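Local coordinates for protein ornithine carbamoyltransferase (Giardia intestinalis, PDB 3GRF) that probably catalyses the reversible transfer of a carbamoyl group between carbamoyl phosphate and ornithine, citrulline being the carbamoylated form, in arginine degradation, at residues A[23-28]-A[144-149]; A[191-194]-A[200-203]; A[9-14]-A[112-117]. One frame throughout, in Å; residues are numbered along the deposited sequence.

Contact 1 of 3, residues A[23-28]-A[144-149]; sequences YLIDRA and TIKEKF
Lys-146 NZ donates a hydrogen bond to Asp-26 OD1, and the pair forms a salt bridge between two helices of the carbamoyl phosphate domain, 18-33 and 135-151. The refined separation of NZ and OD1, 2.5 Å, is very short and its exact value doubtful, but the pairing itself is clear. One carboxylate oxygen does the work: Asp-26 OD2 stays 3.9 Å from Lys-146 NZ. The two side chains meet at roughly a right angle, the aspartate coming off the flank of its helix while the lysine spans the gap. Lys-146 is extended from end to end, with CG trans to the backbone N (chi1 169°), and this full reach lets a residue whose CA lies 8.1 Å from the CA of Ile-25 deliver its ammonium to the next residue along. Around the contact, Phe-142 of helix 135-151 meets Ile-25, and Phe-155 lies on Lys-146. Helix 135-151 also carries Ile-145 and Phe-149 onto strand 278-281 of the ornithine domain, while Leu-24 and Ala-28 face helix 303-322; the salt bridge thus ties the first helix to helix 135-151, which bridges toward the ornithine domain. Farther back along the lysine the contact is apolar: its methylene CD rests against the branch methyl CG2 of Ile-25, 4.0 Å away.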
ATOM      1  N   TYR A  23      -9.228 -29.079  -7.577  1.00 30.88           N
ATOM      2  CA  TYR A  23      -9.521 -28.002  -8.520  1.00 31.77           C
ATOM      3  C   TYR A  23      -8.611 -26.784  -8.284  1.00 34.93           C
ATOM      4  O   TYR A  23      -8.076 -26.210  -9.214  1.00 28.07           O
ATOM      5  CB  TYR A  23     -11.001 -27.608  -8.422  1.00 32.03           C
ATOM      6  CG  TYR A  23     -11.335 -26.354  -9.192  1.00 27.83           C
ATOM      7  CD1 TYR A  23     -11.670 -26.402 -10.539  1.00 33.00           C
ATOM      8  CD2 TYR A  23     -11.297 -25.130  -8.575  1.00 28.54           C
ATOM      9  CE1 TYR A  23     -11.960 -25.226 -11.245  1.00 34.86           C
ATOM     10  CE2 TYR A  23     -11.593 -23.978  -9.253  1.00 32.76           C
ATOM     11  CZ  TYR A  23     -11.898 -24.030 -10.580  1.00 31.72           C
ATOM     12  OH  TYR A  23     -12.187 -22.853 -11.201  1.00 42.28           O
ATOM     13  N   LEU A  24      -8.405 -26.405  -7.029  1.00 34.02           N
ATOM     14  CA  LEU A  24      -7.583 -25.216  -6.720  1.00 31.43           C
ATOM     15  C   LEU A  24      -6.149 -25.417  -7.161  1.00 29.83           C
ATOM     16  O   LEU A  24      -5.535 -24.493  -7.709  1.00 33.98           O
ATOM     17  CB  LEU A  24      -7.656 -24.892  -5.244  1.00 26.92           C
ATOM     18  CG  LEU A  24      -8.372 -23.579  -4.883  1.00 41.97           C
ATOM     19  CD1 LEU A  24      -9.264 -23.062  -5.998  1.00 34.54           C
ATOM     20  CD2 LEU A  24      -9.141 -23.797  -3.648  1.00 35.48           C
ATOM     21  N   ILE A  25      -5.654 -26.647  -6.968  1.00 33.99           N
ATOM     22  CA  ILE A  25      -4.291 -27.082  -7.368  1.00 33.02           C
ATOM     23  C   ILE A  25      -4.141 -26.945  -8.870  1.00 30.68           C
ATOM     24  O   ILE A  25      -3.269 -26.253  -9.329  1.00 24.95           O
ATOM     25  CB  ILE A  25      -3.943 -28.531  -6.874  1.00 36.17           C
ATOM     26  CG1 ILE A  25      -3.640 -28.521  -5.361  1.00 26.98           C
ATOM     27  CG2 ILE A  25      -2.762 -29.094  -7.609  1.00 28.15           C
ATOM     28  CD1 ILE A  25      -3.999 -29.800  -4.615  1.00 26.40           C
ATOM     29  N   ASP A  26      -5.027 -27.561  -9.632  1.00 31.70           N
ATOM     30  CA  ASP A  26      -5.005 -27.439 -11.082  1.00 31.81           C
ATOM     31  C   ASP A  26      -5.205 -26.015 -11.609  1.00 36.74           C
ATOM     32  O   ASP A  26      -4.680 -25.648 -12.666  1.00 32.27           O
ATOM     33  CB  ASP A  26      -6.071 -28.351 -11.681  1.00 35.32           C
ATOM     34  CG  ASP A  26      -5.799 -29.791 -11.433  1.00 43.47           C
ATOM     35  OD1 ASP A  26      -4.611 -30.183 -11.357  1.00 39.22           O
ATOM     36  OD2 ASP A  26      -6.786 -30.546 -11.315  1.00 39.48           O
ATOM     37  N   ARG A  27      -6.005 -25.219 -10.902  1.00 37.83           N
ATOM     38  CA  ARG A  27      -6.213 -23.827 -11.319  1.00 35.37           C
ATOM     39  C   ARG A  27      -4.886 -23.050 -11.081  1.00 37.51           C
ATOM     40  O   ARG A  27      -4.391 -22.326 -11.946  1.00 28.16           O
ATOM     41  CB  ARG A  27      -7.386 -23.250 -10.542  1.00 29.35           C
ATOM     42  CG  ARG A  27      -7.772 -21.861 -10.925  1.00 39.15           C
ATOM     43  CD  ARG A  27      -9.101 -21.934 -11.575  1.00 43.75           C
ATOM     44  NE  ARG A  27      -9.640 -20.614 -11.847  1.00 50.03           N
ATOM     45  CZ  ARG A  27     -10.364 -20.328 -12.915  1.00 32.99           C
ATOM     46  NH1 ARG A  27     -10.598 -21.258 -13.833  1.00 34.93           N
ATOM     47  NH2 ARG A  27     -10.806 -19.105 -13.083  1.00 35.25           N
ATOM     48  N   ALA A  28      -4.289 -23.251  -9.914  1.00 32.92           N
ATOM     49  CA  ALA A  28      -2.988 -22.640  -9.589  1.00 32.09           C
ATOM     50  C   ALA A  28      -1.976 -22.996 -10.661  1.00 29.65           C
ATOM     51  O   ALA A  28      -1.187 -22.169 -11.078  1.00 32.46           O
ATOM     52  CB  ALA A  28      -2.481 -23.156  -8.225  1.00 18.79           C
ATOM     53  N   THR A 144       2.915 -27.671  -5.423  1.00 24.94           N
ATOM     54  CA  THR A 144       4.341 -27.893  -5.651  1.00 28.60           C
ATOM     55  C   THR A 144       4.630 -29.384  -5.770  1.00 32.92           C
ATOM     56  O   THR A 144       5.400 -29.804  -6.641  1.00 25.70           O
ATOM     57  CB  THR A 144       5.198 -27.274  -4.481  1.00 33.77           C
ATOM     58  OG1 THR A 144       4.950 -25.860  -4.396  1.00 29.63           O
ATOM     59  CG2 THR A 144       6.703 -27.564  -4.675  1.00 26.09           C
ATOM     60  N   ILE A 145       4.016 -30.186  -4.890  1.00 25.81           N
ATOM     61  CA  ILE A 145       4.175 -31.634  -4.961  1.00 23.76           C
ATOM     62  C   ILE A 145       3.641 -32.132  -6.337  1.00 22.79           C
ATOM     63  O   ILE A 145       4.354 -32.840  -7.042  1.00 25.40           O
ATOM     64  CB  ILE A 145       3.486 -32.352  -3.758  1.00 23.44           C
ATOM     65  CG1 ILE A 145       4.295 -32.116  -2.473  1.00 23.73           C
ATOM     66  CG2 ILE A 145       3.304 -33.881  -3.976  1.00 24.85           C
ATOM     67  CD1 ILE A 145       3.470 -32.334  -1.151  1.00 25.45           C
ATOM     68  N   LYS A 146       2.440 -31.732  -6.750  1.00 24.26           N
ATOM     69  CA  LYS A 146       1.935 -32.208  -8.062  1.00 28.88           C
ATOM     70  C   LYS A 146       2.791 -31.789  -9.237  1.00 25.32           C
ATOM     71  O   LYS A 146       2.983 -32.554 -10.191  1.00 33.74           O
ATOM     72  CB  LYS A 146       0.486 -31.754  -8.341  1.00 28.08           C
ATOM     73  CG  LYS A 146       0.082 -32.035  -9.841  1.00 23.98           C
ATOM     74  CD  LYS A 146      -1.437 -32.017  -9.990  1.00 21.74           C
ATOM     75  CE  LYS A 146      -1.856 -32.522 -11.356  1.00 31.86           C
ATOM     76  NZ  LYS A 146      -3.329 -32.285 -11.419  1.00 31.23           N
ATOM     77  N   GLU A 147       3.215 -30.535  -9.208  1.00 34.98           N
ATOM     78  CA  GLU A 147       4.108 -29.934 -10.185  1.00 32.34           C
ATOM     79  C   GLU A 147       5.412 -30.677 -10.320  1.00 33.03           C
ATOM     80  O   GLU A 147       5.802 -31.053 -11.397  1.00 27.05           O
ATOM     81  CB  GLU A 147       4.442 -28.516  -9.743  1.00 36.57           C
ATOM     82  CG  GLU A 147       5.071 -27.692 -10.828  1.00 28.61           C
ATOM     83  CD  GLU A 147       5.372 -26.289 -10.371  1.00 34.47           C
ATOM     84  OE1 GLU A 147       5.853 -26.122  -9.233  1.00 42.18           O
ATOM     85  OE2 GLU A 147       5.147 -25.354 -11.151  1.00 36.59           O
ATOM     86  N   LYS A 148       6.119 -30.834  -9.210  1.00 28.50           N
ATOM     87  CA  LYS A 148       7.397 -31.542  -9.218  1.00 32.54           C
ATOM     88  C   LYS A 148       7.305 -32.978  -9.745  1.00 42.75           C
ATOM     89  O   LYS A 148       8.021 -33.332 -10.677  1.00 43.68           O
ATOM     90  CB  LYS A 148       8.061 -31.527  -7.823  1.00 34.58           C
ATOM     91  CG  LYS A 148       8.465 -30.153  -7.411  1.00 26.35           C
ATOM     92  CD  LYS A 148       9.524 -29.576  -8.370  1.00 31.68           C
ATOM     93  CE  LYS A 148       9.493 -28.035  -8.365  1.00 34.15           C
ATOM     94  NZ  LYS A 148      10.469 -27.433  -9.332  1.00 34.44           N
ATOM     95  N   PHE A 149       6.418 -33.785  -9.156  1.00 38.00           N
ATOM     96  CA  PHE A 149       6.300 -35.191  -9.531  1.00 33.88           C
ATOM     97  C   PHE A 149       5.778 -35.400 -10.947  1.00 34.11           C
ATOM     98  O   PHE A 149       6.201 -36.321 -11.623  1.00 38.68           O
ATOM     99  CB  PHE A 149       5.483 -35.936  -8.486  1.00 31.65           C
ATOM    100  CG  PHE A 149       6.254 -36.184  -7.217  1.00 34.97           C
ATOM    101  CD1 PHE A 149       5.903 -35.551  -6.044  1.00 33.72           C
ATOM    102  CD2 PHE A 149       7.362 -37.028  -7.215  1.00 37.20           C
ATOM    103  CE1 PHE A 149       6.625 -35.785  -4.849  1.00 40.34           C
ATOM    104  CE2 PHE A 149       8.089 -37.266  -6.044  1.00 43.87           C
ATOM    105  CZ  PHE A 149       7.718 -36.645  -4.843  1.00 32.94           C
TER

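Contact 2 of 3, residues A[191-194]-A[200-203]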
ATOM      1  N   VAL A 191       3.658 -38.502  10.619  1.00 37.33           N
ATOM      2  CA  VAL A 191       4.072 -37.368  11.423  1.00 37.33           C
ATOM      3  C   VAL A 191       5.176 -37.787  12.360  1.00 39.58           C
ATOM      4  O   VAL A 191       4.977 -38.660  13.219  1.00 40.19           O
ATOM      5  CB  VAL A 191       2.913 -36.747  12.195  1.00 36.43           C
ATOM      6  CG1 VAL A 191       3.421 -35.571  13.004  1.00 32.92           C
ATOM      7  CG2 VAL A 191       1.769 -36.327  11.220  1.00 37.74           C
ATOM      8  N   CYS A 192       6.370 -37.240  12.101  1.00 33.62           N
ATOM      9  CA  CYS A 192       7.572 -37.683  12.842  1.00 33.78           C
ATOM     10  C   CYS A 192       7.923 -36.701  13.932  1.00 37.82           C
ATOM     11  O   CYS A 192       8.513 -35.661  13.695  1.00 40.26           O
ATOM     12  CB  CYS A 192       8.713 -37.930  11.844  1.00 39.88           C
ATOM     13  SG  CYS A 192       8.312 -39.130  10.529  1.00 36.15           S
ATOM     14  N   CYS A 193       7.555 -37.037  15.139  1.00 36.11           N
ATOM     15  CA  CYS A 193       7.709 -36.050  16.198  1.00 31.35           C
ATOM     16  C   CYS A 193       8.269 -36.698  17.454  1.00 31.26           C
ATOM     17  O   CYS A 193       8.259 -37.914  17.576  1.00 26.39           O
ATOM     18  CB  CYS A 193       6.379 -35.380  16.506  1.00 19.27           C
ATOM     19  SG  CYS A 193       5.060 -36.537  16.955  1.00 35.83           S
ATOM     20  N   PRO A 194       8.759 -35.865  18.391  1.00 35.14           N
ATOM     21  CA  PRO A 194       9.186 -36.370  19.685  1.00 36.07           C
ATOM     22  C   PRO A 194       8.022 -36.953  20.474  1.00 37.96           C
ATOM     23  O   PRO A 194       6.965 -36.327  20.629  1.00 38.43           O
ATOM     24  CB  PRO A 194       9.736 -35.126  20.381  1.00 30.09           C
ATOM     25  CG  PRO A 194      10.037 -34.129  19.280  1.00 34.25           C
ATOM     26  CD  PRO A 194       8.984 -34.402  18.262  1.00 39.76           C
ATOM     27  N   LYS A 200       3.479 -33.306  19.879  1.00 33.09           N
ATOM     28  CA  LYS A 200       2.700 -34.218  19.040  1.00 38.14           C
ATOM     29  C   LYS A 200       1.475 -33.494  18.501  1.00 36.99           C
ATOM     30  O   LYS A 200       1.006 -32.571  19.122  1.00 36.52           O
ATOM     31  CB  LYS A 200       2.199 -35.419  19.848  1.00 37.89           C
ATOM     32  CG  LYS A 200       3.243 -36.253  20.551  1.00 45.99           C
ATOM     33  CD  LYS A 200       2.521 -37.280  21.394  1.00 36.91           C
ATOM     34  CE  LYS A 200       3.498 -38.237  21.952  1.00 39.50           C
ATOM     35  NZ  LYS A 200       2.873 -39.545  22.295  1.00 52.34           N
ATOM     36  N   PRO A 201       0.902 -33.966  17.376  1.00 34.92           N
ATOM     37  CA  PRO A 201      -0.375 -33.402  16.934  1.00 34.28           C
ATOM     38  C   PRO A 201      -1.440 -33.527  18.007  1.00 40.10           C
ATOM     39  O   PRO A 201      -1.404 -34.433  18.824  1.00 45.07           O
ATOM     40  CB  PRO A 201      -0.765 -34.281  15.755  1.00 39.77           C
ATOM     41  CG  PRO A 201       0.449 -34.944  15.323  1.00 40.89           C
ATOM     42  CD  PRO A 201       1.366 -35.047  16.500  1.00 39.24           C
ATOM     43  N   ILE A 202      -2.401 -32.632  17.996  1.00 41.87           N
ATOM     44  CA  ILE A 202      -3.460 -32.664  18.999  1.00 44.62           C
ATOM     45  C   ILE A 202      -4.514 -33.716  18.589  1.00 42.75           C
ATOM     46  O   ILE A 202      -4.759 -33.883  17.392  1.00 28.64           O
ATOM     47  CB  ILE A 202      -3.975 -31.206  19.192  1.00 42.54           C
ATOM     48  CG1 ILE A 202      -3.842 -30.792  20.643  1.00 42.97           C
ATOM     49  CG2 ILE A 202      -5.303 -30.937  18.577  1.00 45.11           C
ATOM     50  CD1 ILE A 202      -2.416 -30.589  21.013  1.00 45.18           C
ATOM     51  N   LYS A 203      -5.104 -34.445  19.547  1.00 37.62           N
ATOM     52  CA  LYS A 203      -6.092 -35.502  19.189  1.00 36.34           C
ATOM     53  C   LYS A 203      -7.269 -35.024  18.313  1.00 38.54           C
ATOM     54  O   LYS A 203      -7.773 -35.777  17.446  1.00 37.21           O
ATOM     55  CB  LYS A 203      -6.582 -36.300  20.416  1.00 43.57           C
ATOM     56  CG  LYS A 203      -7.529 -37.449  20.039  1.00 49.49           C
ATOM     57  CD  LYS A 203      -7.228 -38.785  20.765  1.00 57.86           C
ATOM     58  CE  LYS A 203      -8.157 -39.903  20.256  1.00 54.86           C
ATOM     59  NZ  LYS A 203      -9.585 -39.451  20.122  1.00 56.70           N
TER
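Lys-200 opens the second segment by laying its backbone and first methylenes against the chain that leaves strand 188-192. Its CA sits 3.9 Å from Cys-193 SG, and its CG is 3.7 Å from the carbonyl O of Pro-194, so sulfur and carbonyl border the root of the side chain. The sulfur is there because Cys-193 adopts a chi1 of 56°, which places SG between its own backbone N and carbonyl carbon and directs it at the loop. Beyond CG the lysine is extended, and its ammonium finds its salt bridge with Asp-195, just after the first segment. Pro-201 follows and carries the rest of the apolar contact through its CG and CD atoms: CD lies 4.0 Å from Cys-193 SG, and CG lies 3.8 Å from Val-191 CG1. The valine and proline side chains run past one another in opposite senses. Met-179 of helix 173-185 packs on both residues. No hydrogen bond crosses between 191-194 and 200-203; the contact is van der Waals throughout. Ile-202 takes the N-cap position, and Lys-203 begins helix 203-216. This is the strand-to-helix turn of a beta-alpha-beta crossover in the Rossmann-like ornithine domain, running from strand 188-192 through helix 203-216 to the adjacent parallel strand 221-225.

Contact 3 of 3, residues A[9-14]-A[112-117]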
ATOM      1  N   HIS A   9     -15.864 -19.377   4.037  1.00 32.97           N
ATOM      2  CA  HIS A   9     -14.581 -18.934   4.539  1.00 34.55           C
ATOM      3  C   HIS A   9     -13.526 -20.003   4.230  1.00 34.19           C
ATOM      4  O   HIS A   9     -13.836 -21.012   3.589  1.00 30.31           O
ATOM      5  CB  HIS A   9     -14.663 -18.718   6.050  1.00 34.09           C
ATOM      6  CG  HIS A   9     -15.554 -17.494   6.384  1.00 44.31           C
ATOM      7  ND1 HIS A   9     -15.174 -16.211   6.033  1.00 40.37           N
ATOM      8  CD2 HIS A   9     -16.756 -17.373   6.999  1.00 40.35           C
ATOM      9  CE1 HIS A   9     -16.098 -15.357   6.426  1.00 49.36           C
ATOM     10  NE2 HIS A   9     -17.070 -16.037   7.014  1.00 43.69           N
ATOM     11  N   LEU A  10     -12.307 -19.800   4.695  1.00 35.06           N
ATOM     12  CA  LEU A  10     -11.214 -20.748   4.529  1.00 32.63           C
ATOM     13  C   LEU A  10     -10.345 -20.518   5.735  1.00 36.49           C
ATOM     14  O   LEU A  10      -9.360 -19.781   5.688  1.00 36.19           O
ATOM     15  CB  LEU A  10     -10.405 -20.487   3.219  1.00 37.11           C
ATOM     16  CG  LEU A  10      -9.306 -21.468   2.781  1.00 34.19           C
ATOM     17  CD1 LEU A  10      -9.907 -22.772   2.274  1.00 38.65           C
ATOM     18  CD2 LEU A  10      -8.422 -20.855   1.698  1.00 28.54           C
ATOM     19  N   LEU A  11     -10.711 -21.150   6.843  1.00 31.86           N
ATOM     20  CA  LEU A  11      -9.995 -21.011   8.087  1.00 33.22           C
ATOM     21  C   LEU A  11      -8.972 -22.147   8.252  1.00 32.99           C
ATOM     22  O   LEU A  11      -7.985 -22.002   8.975  1.00 32.51           O
ATOM     23  CB  LEU A  11     -10.979 -20.977   9.262  1.00 35.70           C
ATOM     24  CG  LEU A  11     -12.082 -19.891   9.403  1.00 45.92           C
ATOM     25  CD1 LEU A  11     -12.130 -19.418  10.841  1.00 40.79           C
ATOM     26  CD2 LEU A  11     -11.944 -18.666   8.494  1.00 51.34           C
ATOM     27  N   THR A  12      -9.230 -23.264   7.561  1.00 24.89           N
ATOM     28  CA  THR A  12      -8.319 -24.392   7.482  1.00 28.24           C
ATOM     29  C   THR A  12      -8.540 -24.985   6.111  1.00 30.15           C
ATOM     30  O   THR A  12      -9.477 -24.581   5.411  1.00 28.95           O
ATOM     31  CB  THR A  12      -8.524 -25.446   8.653  1.00 36.98           C
ATOM     32  OG1 THR A  12      -9.740 -26.176   8.507  1.00 32.23           O
ATOM     33  CG2 THR A  12      -8.573 -24.769   9.991  1.00 25.68           C
ATOM     34  N   ILE A  13      -7.690 -25.921   5.708  1.00 27.74           N
ATOM     35  CA  ILE A  13      -7.793 -26.408   4.333  1.00 31.63           C
ATOM     36  C   ILE A  13      -8.965 -27.365   4.152  1.00 31.03           C
ATOM     37  O   ILE A  13      -9.470 -27.518   3.030  1.00 37.27           O
ATOM     38  CB  ILE A  13      -6.448 -26.970   3.791  1.00 29.11           C
ATOM     39  CG1 ILE A  13      -6.449 -26.913   2.267  1.00 33.17           C
ATOM     40  CG2 ILE A  13      -6.176 -28.404   4.315  1.00 30.84           C
ATOM     41  CD1 ILE A  13      -6.430 -25.516   1.696  1.00 29.75           C
ATOM     42  N   SER A  14      -9.426 -27.966   5.212  1.00 29.40           N
ATOM     43  CA  SER A  14     -10.571 -28.859   5.321  1.00 31.52           C
ATOM     44  C   SER A  14     -11.908 -28.074   5.269  1.00 30.41           C
ATOM     45  O   SER A  14     -12.967 -28.644   5.545  1.00 33.16           O
ATOM     46  CB  SER A  14     -10.460 -29.695   6.590  1.00 37.79           C
ATOM     47  OG  SER A  14     -10.646 -28.886   7.742  1.00 37.16           O
ATOM     48  N   GLU A 112      -9.106 -17.599  17.367  1.00 53.16           N
ATOM     49  CA  GLU A 112     -10.250 -16.938  18.056  1.00 53.28           C
ATOM     50  C   GLU A 112     -10.686 -15.636  17.385  1.00 46.30           C
ATOM     51  O   GLU A 112     -11.847 -15.492  16.947  1.00 40.38           O
ATOM     52  CB  GLU A 112      -9.893 -16.635  19.532  1.00 55.85           C
ATOM     53  CG  GLU A 112      -9.265 -17.808  20.335  1.00 62.76           C
ATOM     54  CD  GLU A 112      -9.909 -19.172  20.039  1.00 62.61           C
ATOM     55  OE1 GLU A 112      -9.217 -20.203  20.200  1.00 58.28           O
ATOM     56  OE2 GLU A 112     -11.100 -19.206  19.641  1.00 60.29           O
ATOM     57  N   MET A 113      -9.730 -14.714  17.292  1.00 43.35           N
ATOM     58  CA  MET A 113      -9.844 -13.464  16.536  1.00 46.01           C
ATOM     59  C   MET A 113     -10.199 -13.683  15.067  1.00 44.64           C
ATOM     60  O   MET A 113     -10.981 -12.930  14.489  1.00 52.10           O
ATOM     61  CB  MET A 113      -8.527 -12.718  16.632  1.00 49.12           C
ATOM     62  CG  MET A 113      -7.774 -13.019  17.925  1.00 59.50           C
ATOM     63  SD  MET A 113      -6.069 -12.445  17.961  1.00 64.01           S
ATOM     64  CE  MET A 113      -6.276 -10.664  17.890  1.00 58.06           C
ATOM     65  N   MET A 114      -9.627 -14.727  14.483  1.00 43.66           N
ATOM     66  CA  MET A 114      -9.896 -15.099  13.101  1.00 40.04           C
ATOM     67  C   MET A 114     -11.322 -15.577  12.904  1.00 38.32           C
ATOM     68  O   MET A 114     -11.987 -15.202  11.915  1.00 36.24           O
ATOM     69  CB  MET A 114      -8.892 -16.172  12.646  1.00 40.47           C
ATOM     70  CG  MET A 114      -8.986 -16.520  11.173  1.00 35.27           C
ATOM     71  SD  MET A 114      -8.407 -15.151  10.172  1.00 38.69           S
ATOM     72  CE  MET A 114      -9.751 -14.945   9.014  1.00 33.27           C
ATOM     73  N   ARG A 115     -11.773 -16.429  13.822  1.00 38.92           N
ATOM     74  CA  ARG A 115     -13.143 -16.953  13.859  1.00 37.33           C
ATOM     75  C   ARG A 115     -14.186 -15.904  14.167  1.00 36.21           C
ATOM     76  O   ARG A 115     -15.276 -15.943  13.604  1.00 37.14           O
ATOM     77  CB  ARG A 115     -13.282 -18.026  14.931  1.00 43.76           C
ATOM     78  CG  ARG A 115     -13.083 -19.436  14.418  1.00 57.63           C
ATOM     79  CD  ARG A 115     -12.452 -20.265  15.522  1.00 70.25           C
ATOM     80  NE  ARG A 115     -12.000 -21.583  15.075  1.00 68.15           N
ATOM     81  CZ  ARG A 115     -11.531 -22.527  15.888  1.00 74.59           C
ATOM     82  NH1 ARG A 115     -11.451 -22.304  17.196  1.00 68.81           N
ATOM     83  NH2 ARG A 115     -11.138 -23.700  15.393  1.00 71.92           N
ATOM     84  N   GLU A 116     -13.857 -15.012  15.106  1.00 33.07           N
ATOM     85  CA  GLU A 116     -14.678 -13.866  15.471  1.00 34.64           C
ATOM     86  C   GLU A 116     -14.916 -12.975  14.243  1.00 42.15           C
ATOM     87  O   GLU A 116     -16.070 -12.696  13.866  1.00 36.53           O
ATOM     88  CB  GLU A 116     -13.983 -13.167  16.669  1.00 52.48           C
ATOM     89  CG  GLU A 116     -14.394 -11.743  17.134  1.00 57.55           C
ATOM     90  CD  GLU A 116     -15.867 -11.551  17.434  1.00 58.93           C
ATOM     91  OE1 GLU A 116     -16.177 -10.785  18.366  1.00 65.41           O
ATOM     92  OE2 GLU A 116     -16.718 -12.118  16.718  1.00 71.22           O
ATOM     93  N   MET A 117     -13.829 -12.596  13.567  1.00 37.40           N
ATOM     94  CA  MET A 117     -13.918 -11.757  12.371  1.00 36.01           C
ATOM     95  C   MET A 117     -14.756 -12.416  11.296  1.00 37.78           C
ATOM     96  O   MET A 117     -15.717 -11.828  10.797  1.00 36.87           O
ATOM     97  CB  MET A 117     -12.533 -11.470  11.806  1.00 33.57           C
ATOM     98  CG  MET A 117     -12.570 -10.513  10.627  1.00 44.72           C
ATOM     99  SD  MET A 117     -10.984 -10.472   9.746  1.00 41.83           S
ATOM    100  CE  MET A 117     -10.089  -9.416  10.882  1.00 36.25           C
TER
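Leu-11 reaches helix 111-120 mainly with its methyl CD1, which settles on the start of the Arg-115 side chain. CD1 is 3.7 Å from Arg-115 CG and 4.0 Å from Arg-115 CA, so it touches the root of the arginine and the helix backbone and not the guanidinium. Roughly at right angles to that approach, Met-114 CG comes within 4.3 Å of Leu-11 CD1, and the methyl touches two consecutive helix residues. The leucine CG lies opposite its own carbonyl carbon (chi1 -60°), but chi2, at -137°, falls off the usual staggered values; this rotation swings CD1 toward the helix and leaves CD2 on the side of His-9. Arg-115 starts with CB directed away from the loop; its chi1 of -94° places CG against Leu-11 CD1, the bend at chi2 sets the course of the rest of the chain, and its axis crosses that of Leu-11 at a slant. Its guanidinium then runs on to Glu-112, where NH1 and OE2 form only a long salt bridge of 4.0 Å within the helix. No polar bond joins 9-14 to 112-117. The loop is fixed instead from its other side: Leu-10 pairs through its backbone with Cys-125 and Asn-127, beside the outermost strand, 125-127, of the four-stranded parallel sheet, and its side chain turns to Pro-135 of helix 135-151. Helix 111-120 connects strands 103-107 and 125-127, and Leu-11 therefore lodges the N-terminal loop on that crossover helix, with Met-117 packed on helix 90-97 farther along.

From the N terminus, segment 9-14 comes first and waits until 112-117 to close contact 3, a loop of nearly a hundred residues holding most of the carbamoyl phosphate domain. Segment 23-28 departs inside that loop but finds its partner, 144-149, beyond it, so contacts 1 and 3 cross; their centres are about 24 Å apart, with nearest atoms about 6 Å. Contact 3 ties the N-terminal loop to the crossover helix 111-120 between strands 103-107 and 125-127 of the four-stranded sheet, whereas contact 1 ties the first helix to one at the domain junction. Contact 2 follows in series, closing a short turn in the ornithine domain, about 26 Å from contact 1 between centres.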